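Local coordinates for agrin (Gallus gallus, PDB 1PZ7), which probably helps organise the neuromuscular synapse as a basal lamina protein, an activity modulated by alternative splicing and by calcium binding, at residues L64-G69 against I78-V83; V87-D92 against I114-V119; T21-H26 against N194-L199. One frame throughout, in Å; residues are numbered along the deposited sequence.

Contact 1 (L64-G69 against I78-V83)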
ATOM      1  N   LEU A  64       3.836   4.347  -6.682  1.00  8.25           N
ATOM      2  CA  LEU A  64       2.771   3.802  -5.858  1.00  8.15           C
ATOM      3  C   LEU A  64       3.166   2.410  -5.374  1.00  8.31           C
ATOM      4  O   LEU A  64       3.439   1.519  -6.176  1.00  8.96           O
ATOM      5  CB  LEU A  64       1.468   3.745  -6.653  1.00  8.51           C
ATOM      6  CG  LEU A  64       0.247   3.191  -5.917  1.00  9.00           C
ATOM      7  CD1 LEU A  64      -0.075   4.018  -4.674  1.00  8.71           C
ATOM      8  CD2 LEU A  64      -0.935   3.175  -6.850  1.00 10.59           C
ATOM      9  N   ILE A  65       3.203   2.235  -4.060  1.00  8.36           N
ATOM     10  CA  ILE A  65       3.554   0.946  -3.474  1.00  8.65           C
ATOM     11  C   ILE A  65       2.321   0.070  -3.296  1.00  8.75           C
ATOM     12  O   ILE A  65       2.296  -1.082  -3.722  1.00  8.49           O
ATOM     13  CB  ILE A  65       4.252   1.125  -2.108  1.00  8.50           C
ATOM     14  CG1 ILE A  65       5.565   1.898  -2.273  1.00  9.03           C
ATOM     15  CG2 ILE A  65       4.501  -0.242  -1.459  1.00  9.81           C
ATOM     16  CD1 ILE A  65       6.149   2.408  -0.966  1.00  9.90           C
ATOM     17  N   LEU A  66       1.294   0.630  -2.673  1.00  9.33           N
ATOM     18  CA  LEU A  66       0.119  -0.142  -2.333  1.00  9.93           C
ATOM     19  C   LEU A  66      -1.098   0.771  -2.289  1.00  9.09           C
ATOM     20  O   LEU A  66      -1.008   1.916  -1.845  1.00  9.13           O
ATOM     21  CB  LEU A  66       0.390  -0.828  -0.986  1.00 10.92           C
ATOM     22  CG  LEU A  66      -0.672  -1.496  -0.128  1.00 12.60           C
ATOM     23  CD1 LEU A  66       0.042  -2.421   0.843  1.00 13.56           C
ATOM     24  CD2 LEU A  66      -1.499  -0.476   0.627  1.00 12.34           C
ATOM     25  N   TRP A  67      -2.230   0.270  -2.769  1.00  8.69           N
ATOM     26  CA  TRP A  67      -3.491   1.002  -2.718  1.00  8.79           C
ATOM     27  C   TRP A  67      -4.564   0.034  -2.252  1.00  8.76           C
ATOM     28  O   TRP A  67      -4.794  -0.989  -2.883  1.00  8.65           O
ATOM     29  CB  TRP A  67      -3.870   1.577  -4.084  1.00  9.04           C
ATOM     30  CG  TRP A  67      -5.119   2.439  -4.058  1.00  8.42           C
ATOM     31  CD1 TRP A  67      -6.420   2.020  -3.959  1.00  8.79           C
ATOM     32  CD2 TRP A  67      -5.169   3.866  -4.128  1.00  8.65           C
ATOM     33  NE1 TRP A  67      -7.268   3.102  -3.966  1.00  9.35           N
ATOM     34  CE2 TRP A  67      -6.525   4.247  -4.071  1.00  9.30           C
ATOM     35  CE3 TRP A  67      -4.200   4.867  -4.237  1.00  9.53           C
ATOM     36  CZ2 TRP A  67      -6.929   5.578  -4.115  1.00  9.29           C
ATOM     37  CZ3 TRP A  67      -4.606   6.187  -4.284  1.00  9.29           C
ATOM     38  CH2 TRP A  67      -5.957   6.529  -4.227  1.00  9.91           C
ATOM     39  N   SER A  68      -5.195   0.351  -1.131  1.00  8.83           N
ATOM     40  CA  SER A  68      -6.275  -0.465  -0.599  1.00  8.89           C
ATOM     41  C   SER A  68      -7.557   0.352  -0.673  1.00  8.69           C
ATOM     42  O   SER A  68      -7.653   1.424  -0.077  1.00  8.85           O
ATOM     43  CB  SER A  68      -5.977  -0.876   0.841  1.00  9.13           C
ATOM     44  OG  SER A  68      -7.068  -1.584   1.405  1.00  9.76           O
ATOM     45  N   GLY A  69      -8.532  -0.144  -1.421  1.00  8.91           N
ATOM     46  CA  GLY A  69      -9.805   0.535  -1.571  1.00  9.39           C
ATOM     47  C   GLY A  69     -10.478   0.091  -2.849  1.00  9.87           C
ATOM     48  O   GLY A  69      -9.846  -0.553  -3.686  1.00 10.20           O
ATOM     49  N   ILE A  78      -6.670   3.847   1.444  1.00  8.30           N
ATOM     50  CA  ILE A  78      -5.462   3.995   2.233  1.00  8.53           C
ATOM     51  C   ILE A  78      -4.368   3.506   1.297  1.00  8.74           C
ATOM     52  O   ILE A  78      -4.508   2.464   0.645  1.00  8.71           O
ATOM     53  CB  ILE A  78      -5.512   3.240   3.585  1.00  8.51           C
ATOM     54  CG1 ILE A  78      -4.238   3.502   4.390  1.00  8.74           C
ATOM     55  CG2 ILE A  78      -5.707   1.749   3.391  1.00  8.68           C
ATOM     56  CD1 ILE A  78      -4.393   3.168   5.856  1.00  9.61           C
ATOM     57  N   ALA A  79      -3.301   4.285   1.176  1.00  8.89           N
ATOM     58  CA  ALA A  79      -2.252   3.959   0.231  1.00  9.15           C
ATOM     59  C   ALA A  79      -0.876   4.296   0.762  1.00  9.26           C
ATOM     60  O   ALA A  79      -0.724   5.194   1.593  1.00  9.28           O
ATOM     61  CB  ALA A  79      -2.489   4.699  -1.071  1.00  9.55           C
ATOM     62  N   LEU A  80       0.113   3.556   0.268  1.00  8.82           N
ATOM     63  CA  LEU A  80       1.522   3.816   0.533  1.00  9.31           C
ATOM     64  C   LEU A  80       2.159   4.181  -0.796  1.00  9.09           C
ATOM     65  O   LEU A  80       1.914   3.523  -1.809  1.00  9.05           O
ATOM     66  CB  LEU A  80       2.215   2.582   1.101  1.00  9.57           C
ATOM     67  CG  LEU A  80       1.666   2.085   2.435  1.00 10.38           C
ATOM     68  CD1 LEU A  80       2.375   0.820   2.877  1.00 10.95           C
ATOM     69  CD2 LEU A  80       1.791   3.172   3.489  1.00 12.09           C
ATOM     70  N   ALA A  81       2.982   5.219  -0.801  1.00  9.34           N
ATOM     71  CA  ALA A  81       3.630   5.654  -2.026  1.00  9.21           C
ATOM     72  C   ALA A  81       4.953   6.291  -1.693  1.00  9.28           C
ATOM     73  O   ALA A  81       5.145   6.778  -0.586  1.00  9.13           O
ATOM     74  CB  ALA A  81       2.753   6.656  -2.757  1.00  9.21           C
ATOM     75  N   ILE A  82       5.862   6.280  -2.656  1.00  8.78           N
ATOM     76  CA  ILE A  82       7.111   7.004  -2.528  1.00  8.87           C
ATOM     77  C   ILE A  82       6.838   8.341  -3.190  1.00  8.76           C
ATOM     78  O   ILE A  82       6.493   8.383  -4.366  1.00  8.54           O
ATOM     79  CB  ILE A  82       8.251   6.270  -3.246  1.00  8.98           C
ATOM     80  CG1 ILE A  82       8.435   4.858  -2.676  1.00  9.43           C
ATOM     81  CG2 ILE A  82       9.545   7.068  -3.122  1.00  9.15           C
ATOM     82  CD1 ILE A  82       9.438   4.008  -3.452  1.00  9.97           C
ATOM     83  N   VAL A  83       6.946   9.420  -2.427  1.00  8.55           N
ATOM     84  CA  VAL A  83       6.692  10.753  -2.947  1.00  8.95           C
ATOM     85  C   VAL A  83       7.913  11.600  -2.667  1.00  8.74           C
ATOM     86  O   VAL A  83       8.265  11.836  -1.511  1.00  8.58           O
ATOM     87  CB  VAL A  83       5.461  11.393  -2.288  1.00  9.23           C
ATOM     88  CG1 VAL A  83       5.271  12.820  -2.780  1.00 10.35           C
ATOM     89  CG2 VAL A  83       4.222  10.550  -2.555  1.00  9.69           C
TER
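Backbone hydrogen bonds hold the antiparallel strands 64-68 and 78-83 together. At one end Ser68 and Ile78 exchange a reciprocal pair, Ser68 N reaching Ile78 O at 2.8 Å almost along the C=O axis. Further on, Leu80 N meets Leu66 O at 2.9 Å, on a lone pair in the carbonyl plane. Leu80 O then takes two donors: Leu66 N at 3.1 Å lies on a lone pair, whereas Ile65 N at 2.9 Å sits above the plane, 27° out of it. Two residues thus face one, which defines a classic beta bulge, and the helix-like psi of Ile65 (-51°) places its N-H beside that of Leu66.

The two strands form a hairpin in a sheet of the laminin G beta sandwich. Leu66, Ser68, Ile78 and Leu80 lie on the face that looks to the opposing sheet, where Phe52 of strand 45-58 meets Leu66 and Ile78; small Ser68 leaves room for Ile78 CG2, 3.7 Å from Ser68 CB.

On the other face the apolar contacts match large residues with small ones. Trp67, its CG anti to the backbone N, lays the CE3 corner of its indole obliquely against Ala79 CB at 3.6 Å, and Tyr77 stacks on the ring. Leu64 CD1 reaches across to Ala81 CB at 4.3 Å. At the bulge Ile65 is turned toward strand 78-83, and its CD1 touches Ile82 CG1 at 3.8 Å, the two side chains crossing at about a right angle.

Contact 2 (V87-D92 against I114-V119)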
ATOM      1  N   VAL A  87       8.703   7.523   1.736  1.00  8.46           N
ATOM      2  CA  VAL A  87       7.449   6.810   1.814  1.00  8.91           C
ATOM      3  C   VAL A  87       6.463   7.657   2.597  1.00  8.83           C
ATOM      4  O   VAL A  87       6.810   8.292   3.598  1.00  8.75           O
ATOM      5  CB  VAL A  87       7.600   5.455   2.527  1.00  8.87           C
ATOM      6  CG1 VAL A  87       6.239   4.769   2.681  1.00  9.22           C
ATOM      7  CG2 VAL A  87       8.560   4.554   1.770  1.00  9.23           C
ATOM      8  N   GLN A  88       5.227   7.693   2.120  1.00  8.79           N
ATOM      9  CA  GLN A  88       4.178   8.341   2.869  1.00  9.56           C
ATOM     10  C   GLN A  88       2.911   7.517   2.789  1.00  9.51           C
ATOM     11  O   GLN A  88       2.682   6.785   1.822  1.00  9.84           O
ATOM     12  CB  GLN A  88       3.943   9.770   2.395  1.00  9.94           C
ATOM     13  CG  GLN A  88       3.373   9.911   1.008  1.00 10.39           C
ATOM     14  CD  GLN A  88       3.085  11.362   0.668  1.00 10.38           C
ATOM     15  OE1 GLN A  88       2.029  11.682   0.114  1.00 12.30           O
ATOM     16  NE2 GLN A  88       4.012  12.243   1.012  1.00  9.06           N
ATOM     17  N   MET A  89       2.108   7.621   3.834  1.00  9.32           N
ATOM     18  CA  MET A  89       0.818   6.972   3.888  1.00  9.49           C
ATOM     19  C   MET A  89      -0.231   8.057   3.784  1.00  9.55           C
ATOM     20  O   MET A  89      -0.080   9.143   4.345  1.00  9.91           O
ATOM     21  CB  MET A  89       0.653   6.200   5.185  1.00  9.89           C
ATOM     22  CG  MET A  89      -0.691   5.525   5.300  1.00 10.02           C
ATOM     23  SD  MET A  89      -0.790   4.307   6.613  1.00 11.46           S
ATOM     24  CE  MET A  89      -0.468   5.320   8.030  1.00 11.15           C
ATOM     25  N   MET A  90      -1.293   7.761   3.054  1.00  9.53           N
ATOM     26  CA  MET A  90      -2.378   8.692   2.862  1.00  9.47           C
ATOM     27  C   MET A  90      -3.675   7.916   2.939  1.00  8.99           C
ATOM     28  O   MET A  90      -3.768   6.819   2.408  1.00  8.95           O
ATOM     29  CB  MET A  90      -2.229   9.345   1.489  1.00 10.21           C
ATOM     30  CG  MET A  90      -3.253  10.367   1.143  1.00 11.79           C
ATOM     31  SD  MET A  90      -2.717  11.247  -0.345  1.00 16.86           S
ATOM     32  CE  MET A  90      -3.591  12.744  -0.124  1.00 15.77           C
ATOM     33  N   TYR A  91      -4.661   8.460   3.640  1.00  8.28           N
ATOM     34  CA  TYR A  91      -5.982   7.856   3.651  1.00  8.36           C
ATOM     35  C   TYR A  91      -7.065   8.907   3.779  1.00  8.15           C
ATOM     36  O   TYR A  91      -6.866   9.967   4.373  1.00  8.26           O
ATOM     37  CB  TYR A  91      -6.135   6.766   4.723  1.00  8.31           C
ATOM     38  CG  TYR A  91      -5.745   7.140   6.137  1.00  8.77           C
ATOM     39  CD1 TYR A  91      -6.675   7.670   7.033  1.00  8.05           C
ATOM     40  CD2 TYR A  91      -4.453   6.926   6.591  1.00  9.84           C
ATOM     41  CE1 TYR A  91      -6.314   7.990   8.337  1.00  8.91           C
ATOM     42  CE2 TYR A  91      -4.082   7.247   7.882  1.00 10.14           C
ATOM     43  CZ  TYR A  91      -5.011   7.776   8.752  1.00 10.02           C
ATOM     44  OH  TYR A  91      -4.605   8.080  10.034  1.00 10.42           O
ATOM     45  N   ASP A  92      -8.198   8.607   3.163  1.00  7.91           N
ATOM     46  CA  ASP A  92      -9.392   9.432   3.224  1.00  7.60           C
ATOM     47  C   ASP A  92     -10.500   8.451   3.549  1.00  7.72           C
ATOM     48  O   ASP A  92     -10.717   7.496   2.807  1.00  7.54           O
ATOM     49  CB  ASP A  92      -9.654  10.137   1.891  1.00  7.56           C
ATOM     50  CG  ASP A  92     -10.778  11.159   1.974  1.00  7.10           C
ATOM     51  OD1 ASP A  92     -10.880  12.022   1.069  1.00  7.13           O
ATOM     52  OD2 ASP A  92     -11.603  11.165   2.904  1.00  8.10           O
ATOM     53  N   ILE A 114       8.929  -1.494   6.116  1.00  9.92           N
ATOM     54  CA  ILE A 114       7.882  -0.494   6.267  1.00  9.74           C
ATOM     55  C   ILE A 114       6.784  -1.084   7.137  1.00  9.82           C
ATOM     56  O   ILE A 114       6.324  -2.190   6.886  1.00  9.73           O
ATOM     57  CB  ILE A 114       7.281  -0.097   4.901  1.00  9.47           C
ATOM     58  CG1 ILE A 114       8.350   0.501   3.986  1.00  9.90           C
ATOM     59  CG2 ILE A 114       6.128   0.886   5.095  1.00  9.86           C
ATOM     60  CD1 ILE A 114       7.898   0.681   2.564  1.00 10.83           C
ATOM     61  N   LYS A 115       6.378  -0.346   8.161  1.00  9.97           N
ATOM     62  CA  LYS A 115       5.259  -0.736   9.005  1.00 10.83           C
ATOM     63  C   LYS A 115       4.283   0.432   9.025  1.00 10.66           C
ATOM     64  O   LYS A 115       4.621   1.538   9.453  1.00 10.78           O
ATOM     65  CB  LYS A 115       5.721  -1.072  10.417  1.00 11.22           C
ATOM     66  CG  LYS A 115       4.576  -1.328  11.376  1.00 13.78           C
ATOM     67  CD  LYS A 115       5.063  -1.694  12.757  1.00 16.06           C
ATOM     68  CE  LYS A 115       5.570  -3.116  12.809  1.00 17.07           C
ATOM     69  NZ  LYS A 115       5.930  -3.492  14.197  1.00 18.74           N
ATOM     70  N   ALA A 116       3.074   0.198   8.540  1.00 10.86           N
ATOM     71  CA  ALA A 116       2.085   1.253   8.458  1.00 11.34           C
ATOM     72  C   ALA A 116       0.742   0.737   8.933  1.00 11.42           C
ATOM     73  O   ALA A 116       0.280  -0.310   8.480  1.00 12.49           O
ATOM     74  CB  ALA A 116       1.985   1.737   7.045  1.00 11.38           C
ATOM     75  N   TYR A 117       0.112   1.468   9.844  1.00 11.45           N
ATOM     76  CA  TYR A 117      -1.196   1.059  10.322  1.00 11.29           C
ATOM     77  C   TYR A 117      -2.101   2.233  10.637  1.00 10.50           C
ATOM     78  O   TYR A 117      -1.662   3.378  10.789  1.00 10.53           O
ATOM     79  CB  TYR A 117      -1.091   0.103  11.516  1.00 11.93           C
ATOM     80  CG  TYR A 117      -0.509   0.675  12.787  1.00 13.29           C
ATOM     81  CD1 TYR A 117       0.835   0.508  13.093  1.00 15.07           C
ATOM     82  CD2 TYR A 117      -1.311   1.340  13.709  1.00 14.39           C
ATOM     83  CE1 TYR A 117       1.370   1.006  14.264  1.00 16.38           C
ATOM     84  CE2 TYR A 117      -0.782   1.843  14.887  1.00 15.63           C
ATOM     85  CZ  TYR A 117       0.556   1.671  15.155  1.00 16.19           C
ATOM     86  OH  TYR A 117       1.080   2.174  16.325  1.00 18.05           O
ATOM     87  N   ARG A 118      -3.388   1.923  10.698  1.00  9.89           N
ATOM     88  CA  ARG A 118      -4.421   2.890  10.989  1.00  9.44           C
ATOM     89  C   ARG A 118      -5.425   2.228  11.915  1.00  9.35           C
ATOM     90  O   ARG A 118      -5.817   1.089  11.686  1.00  9.67           O
ATOM     91  CB  ARG A 118      -5.125   3.331   9.705  1.00  9.49           C
ATOM     92  CG  ARG A 118      -6.312   4.264   9.941  1.00  8.89           C
ATOM     93  CD  ARG A 118      -7.229   4.434   8.743  1.00  9.04           C
ATOM     94  NE  ARG A 118      -7.913   3.183   8.430  1.00  8.10           N
ATOM     95  CZ  ARG A 118      -9.084   2.795   8.931  1.00  9.31           C
ATOM     96  NH1 ARG A 118      -9.749   3.550   9.797  1.00  8.96           N
ATOM     97  NH2 ARG A 118      -9.593   1.630   8.559  1.00  8.94           N
ATOM     98  N   VAL A 119      -5.801   2.936  12.976  1.00  8.97           N
ATOM     99  CA  VAL A 119      -6.853   2.498  13.887  1.00  9.31           C
ATOM    100  C   VAL A 119      -7.807   3.684  13.930  1.00  8.88           C
ATOM    101  O   VAL A 119      -7.465   4.734  14.475  1.00  9.06           O
ATOM    102  CB  VAL A 119      -6.324   2.169  15.302  1.00  9.56           C
ATOM    103  CG1 VAL A 119      -7.466   1.772  16.221  1.00 10.25           C
ATOM    104  CG2 VAL A 119      -5.275   1.061  15.255  1.00 10.40           C
TER
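Tyr91 and Arg118 cross obliquely, the aliphatic part of the arginine lying over one face of the phenol ring. Arg118 CD stands 3.8 Å from the centroid of the Tyr91 ring and 16° off its normal, a CH-pi contact, while Arg118 CG rides above the ring's hydroxyl end, 3.9 Å from Tyr91 CZ. Arg118 starts extended and then bends at chi3, so its guanidinium is tilted 59° from the ring rather than stacked on it. The arginine suits this buried place because its methylenes cover the ring while its charged end finds backbone carbonyls, Gln120 O for NH1 and Leu47 O for NH2; Tyr91 OH likewise bonds to Arg121 O.

Strands 87-92 and 114-119 belong to the two facing sheets of the laminin G sandwich, running roughly parallel with axes 8.9 Å apart, and no hydrogen bond links them. Side chains fill the gap instead. Met89, anti at its first torsion and bent at chi3, spans most of it: its SD rests 3.8 Å from Ala116 CB, and CE turns on to Tyr117 O at 3.6 Å. A long flexible thioether thus meets a short methyl. At the Val87 end of the contact the shares are more equal, and Val87 and Ile114 reach tip to tip, Val87 CG2 lying 4.0 Å from Ile114 CD1.

Contact 3 (T21-H26 against N194-L199)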
ATOM      1  N   THR A  21       4.026  -3.283 -13.711  1.00 12.18           N
ATOM      2  CA  THR A  21       3.626  -4.412 -12.891  1.00 12.04           C
ATOM      3  C   THR A  21       2.735  -3.977 -11.759  1.00 12.20           C
ATOM      4  O   THR A  21       3.091  -3.104 -10.979  1.00 12.13           O
ATOM      5  CB  THR A  21       4.857  -5.062 -12.240  1.00 12.17           C
ATOM      6  OG1 THR A  21       5.874  -5.302 -13.215  1.00 11.86           O
ATOM      7  CG2 THR A  21       4.511  -6.444 -11.671  1.00 12.15           C
ATOM      8  N   TYR A  22       1.577  -4.596 -11.647  1.00 12.33           N
ATOM      9  CA  TYR A  22       0.755  -4.357 -10.486  1.00 12.63           C
ATOM     10  C   TYR A  22      -0.109  -5.582 -10.263  1.00 12.33           C
ATOM     11  O   TYR A  22      -0.613  -6.189 -11.211  1.00 12.51           O
ATOM     12  CB  TYR A  22      -0.052  -3.066 -10.610  1.00 13.05           C
ATOM     13  CG  TYR A  22      -1.075  -3.075 -11.707  1.00 13.95           C
ATOM     14  CD1 TYR A  22      -0.705  -2.946 -13.036  1.00 16.28           C
ATOM     15  CD2 TYR A  22      -2.417  -3.207 -11.416  1.00 15.87           C
ATOM     16  CE1 TYR A  22      -1.655  -2.952 -14.044  1.00 16.72           C
ATOM     17  CE2 TYR A  22      -3.369  -3.213 -12.410  1.00 16.12           C
ATOM     18  CZ  TYR A  22      -2.989  -3.085 -13.717  1.00 16.83           C
ATOM     19  OH  TYR A  22      -3.956  -3.094 -14.695  1.00 17.90           O
ATOM     20  N   MET A  23      -0.215  -5.976  -9.002  1.00 12.12           N
ATOM     21  CA  MET A  23      -0.968  -7.161  -8.632  1.00 12.42           C
ATOM     22  C   MET A  23      -2.184  -6.795  -7.852  1.00 12.08           C
ATOM     23  O   MET A  23      -2.133  -5.938  -6.974  1.00 11.14           O
ATOM     24  CB  MET A  23      -0.159  -8.090  -7.742  1.00 12.93           C
ATOM     25  CG  MET A  23       0.837  -8.898  -8.462  1.00 14.80           C
ATOM     26  SD  MET A  23       2.204  -7.856  -8.779  1.00 18.66           S
ATOM     27  CE  MET A  23       3.479  -8.890  -8.238  1.00 17.63           C
ATOM     28  N   GLU A  24      -3.271  -7.481  -8.156  1.00 12.08           N
ATOM     29  CA  GLU A  24      -4.517  -7.289  -7.458  1.00 12.68           C
ATOM     30  C   GLU A  24      -4.713  -8.436  -6.487  1.00 12.94           C
ATOM     31  O   GLU A  24      -4.477  -9.596  -6.829  1.00 11.98           O
ATOM     32  CB  GLU A  24      -5.670  -7.281  -8.446  1.00 12.64           C
ATOM     33  CG  GLU A  24      -7.017  -7.054  -7.796  1.00 14.10           C
ATOM     34  CD  GLU A  24      -8.161  -7.247  -8.765  1.00 15.41           C
ATOM     35  OE1 GLU A  24      -9.312  -6.960  -8.377  1.00 18.49           O
ATOM     36  OE2 GLU A  24      -7.907  -7.686  -9.907  1.00 15.99           O
ATOM     37  N   TYR A  25      -5.153  -8.106  -5.281  1.00 13.92           N
ATOM     38  CA  TYR A  25      -5.449  -9.099  -4.262  1.00 14.85           C
ATOM     39  C   TYR A  25      -6.796  -8.754  -3.651  1.00 16.82           C
ATOM     40  O   TYR A  25      -7.314  -7.658  -3.860  1.00 16.32           O
ATOM     41  CB  TYR A  25      -4.363  -9.102  -3.180  1.00 14.55           C
ATOM     42  CG  TYR A  25      -2.974  -9.337  -3.723  1.00 13.23           C
ATOM     43  CD1 TYR A  25      -2.194  -8.280  -4.166  1.00 12.34           C
ATOM     44  CD2 TYR A  25      -2.446 -10.617  -3.807  1.00 11.67           C
ATOM     45  CE1 TYR A  25      -0.930  -8.492  -4.670  1.00 12.38           C
ATOM     46  CE2 TYR A  25      -1.177 -10.838  -4.311  1.00 11.23           C
ATOM     47  CZ  TYR A  25      -0.421  -9.772  -4.739  1.00 12.15           C
ATOM     48  OH  TYR A  25       0.839 -10.001  -5.248  1.00 12.91           O
ATOM     49  N   HIS A  26      -7.378  -9.699  -2.923  1.00 19.56           N
ATOM     50  CA  HIS A  26      -8.622  -9.447  -2.212  1.00 21.67           C
ATOM     51  C   HIS A  26      -8.427  -9.859  -0.756  1.00 23.27           C
ATOM     52  O   HIS A  26      -7.814 -10.891  -0.485  1.00 23.80           O
ATOM     53  CB  HIS A  26      -9.772 -10.231  -2.846  1.00 21.93           C
ATOM     54  CG  HIS A  26     -11.067 -10.123  -2.100  1.00 23.38           C
ATOM     55  ND1 HIS A  26     -11.323 -10.829  -0.944  1.00 25.29           N
ATOM     56  CD2 HIS A  26     -12.184  -9.403  -2.355  1.00 25.27           C
ATOM     57  CE1 HIS A  26     -12.539 -10.545  -0.516  1.00 25.23           C
ATOM     58  NE2 HIS A  26     -13.083  -9.681  -1.353  1.00 25.94           N
ATOM     59  N   ASN A 194      -5.020 -10.903 -11.035  1.00 12.89           N
ATOM     60  CA  ASN A 194      -5.058 -10.277 -12.357  1.00 13.27           C
ATOM     61  C   ASN A 194      -4.041 -10.824 -13.354  1.00 13.76           C
ATOM     62  O   ASN A 194      -3.703 -10.149 -14.326  1.00 14.06           O
ATOM     63  CB  ASN A 194      -4.850  -8.771 -12.221  1.00 13.15           C
ATOM     64  CG  ASN A 194      -3.515  -8.431 -11.603  1.00 13.35           C
ATOM     65  OD1 ASN A 194      -3.128  -9.006 -10.584  1.00 11.82           O
ATOM     66  ND2 ASN A 194      -2.798  -7.495 -12.214  1.00 13.53           N
ATOM     67  N   ASN A 195      -3.558 -12.038 -13.121  1.00 14.22           N
ATOM     68  CA  ASN A 195      -2.605 -12.665 -14.033  1.00 14.59           C
ATOM     69  C   ASN A 195      -1.507 -11.697 -14.486  1.00 14.56           C
ATOM     70  O   ASN A 195      -1.375 -11.395 -15.674  1.00 14.92           O
ATOM     71  CB  ASN A 195      -3.345 -13.229 -15.253  1.00 14.80           C
ATOM     72  CG  ASN A 195      -2.528 -14.261 -16.012  1.00 15.56           C
ATOM     73  OD1 ASN A 195      -1.436 -13.976 -16.500  1.00 17.64           O
ATOM     74  ND2 ASN A 195      -3.063 -15.472 -16.123  1.00 16.72           N
ATOM     75  N   PRO A 196      -0.716 -11.205 -13.542  1.00 14.57           N
ATOM     76  CA  PRO A 196       0.378 -10.294 -13.875  1.00 14.43           C
ATOM     77  C   PRO A 196       1.580 -11.053 -14.423  1.00 14.29           C
ATOM     78  O   PRO A 196       1.647 -12.273 -14.274  1.00 14.33           O
ATOM     79  CB  PRO A 196       0.700  -9.674 -12.517  1.00 14.57           C
ATOM     80  CG  PRO A 196       0.512 -10.827 -11.599  1.00 14.44           C
ATOM     81  CD  PRO A 196      -0.785 -11.448 -12.088  1.00 14.50           C
ATOM     82  N   THR A 197       2.503 -10.344 -15.066  1.00 14.07           N
ATOM     83  CA  THR A 197       3.725 -10.962 -15.557  1.00 13.98           C
ATOM     84  C   THR A 197       4.683 -11.068 -14.377  1.00 13.94           C
ATOM     85  O   THR A 197       5.107 -10.052 -13.824  1.00 13.76           O
ATOM     86  CB  THR A 197       4.343 -10.127 -16.688  1.00 13.86           C
ATOM     87  OG1 THR A 197       3.482 -10.147 -17.836  1.00 14.66           O
ATOM     88  CG2 THR A 197       5.632 -10.758 -17.191  1.00 14.09           C
ATOM     89  N   ILE A 198       5.013 -12.295 -13.988  1.00 13.93           N
ATOM     90  CA  ILE A 198       5.858 -12.524 -12.819  1.00 14.05           C
ATOM     91  C   ILE A 198       7.348 -12.498 -13.127  1.00 14.22           C
ATOM     92  O   ILE A 198       7.838 -13.247 -13.967  1.00 14.35           O
ATOM     93  CB  ILE A 198       5.511 -13.869 -12.157  1.00 14.04           C
ATOM     94  CG1 ILE A 198       4.038 -13.902 -11.742  1.00 14.26           C
ATOM     95  CG2 ILE A 198       6.418 -14.117 -10.951  1.00 14.17           C
ATOM     96  CD1 ILE A 198       3.641 -12.811 -10.771  1.00 14.61           C
ATOM     97  N   LEU A 199       8.058 -11.627 -12.426  1.00 14.59           N
ATOM     98  CA  LEU A 199       9.500 -11.529 -12.548  1.00 14.95           C
ATOM     99  C   LEU A 199      10.052 -11.500 -11.139  1.00 15.11           C
ATOM    100  O   LEU A 199       9.470 -10.878 -10.254  1.00 14.18           O
ATOM    101  CB  LEU A 199       9.909 -10.258 -13.289  1.00 15.38           C
ATOM    102  CG  LEU A 199       9.698 -10.208 -14.806  1.00 15.97           C
ATOM    103  CD1 LEU A 199       8.236 -10.046 -15.143  1.00 16.73           C
ATOM    104  CD2 LEU A 199      10.486  -9.064 -15.406  1.00 16.75           C
TER
HETATM  105  O   HOH W   1       4.858  -7.303 -14.677  1.00 29.00           O
HETATM  106  O   HOH W   2      -4.262  -6.061 -14.371  1.00 29.69           O
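Asn194 carries this contact, bonding to the backbone on both sides of Met23. Its CB passes obliquely across the Glu24 side chain, 4.1 Å from Glu24 CB, and the crowded first torsion, with CG between the backbone N and the carbonyl carbon, sets the amide against segment 21-26. From CG the two branches part. OD1 accepts Glu24 N at 2.9 Å; the N-H points nearly straight at it, but the donor stands above the amide's carbonyl plane, 60° out of it. ND2 gives one hydrogen to Tyr22 O at 2.7 Å, a short bond lying close to the amide plane, and donates also to a water at 3.0 Å. That water makes a weak bond to Tyr22 OH, and ND2 itself sits over one face of the Tyr22 ring, near its rim. Asparagine fits because one short side chain offers both a donor and an acceptor, as a peptide group would.

Beyond it Pro196 crosses Met23 at about a right angle, Pro196 CG touching Met23 CG at 3.7 Å. Farther along, a second water joins Thr21 OG1, which is also bonded to Asp18 N, to Thr197 O. The late segment runs on to the Cys175-Cys201 disulfide. Through the Asn194 amide this loop is fastened to the backbone of strand 23-26, an edge strand of the laminin G sandwich that pairs on its inner side with strand 149-152.

Overall arrangement
All three contacts involve the six-stranded sheet of the sandwich. Contact 1 pairs two of its central strands and lies about 4 Å from the chain's centre. Contact 2, centred about 8 Å from contact 1, follows it in the chain; strands 77-83 and 86-92 are neighbours, joined by backbone hydrogen bonds such as the probable one from Ala79 N to Met90 O at 2.9 Å, and contact 2 packs that sheet's side chains against strand 112-119 of the facing sheet. Contact 3 lies at the far edge, about 15 and 22 Å (centres) from contacts 1 and 2. It encloses both along the sequence. The calcium ion lies about 8 Å from the Arg118 side chain of contact 2.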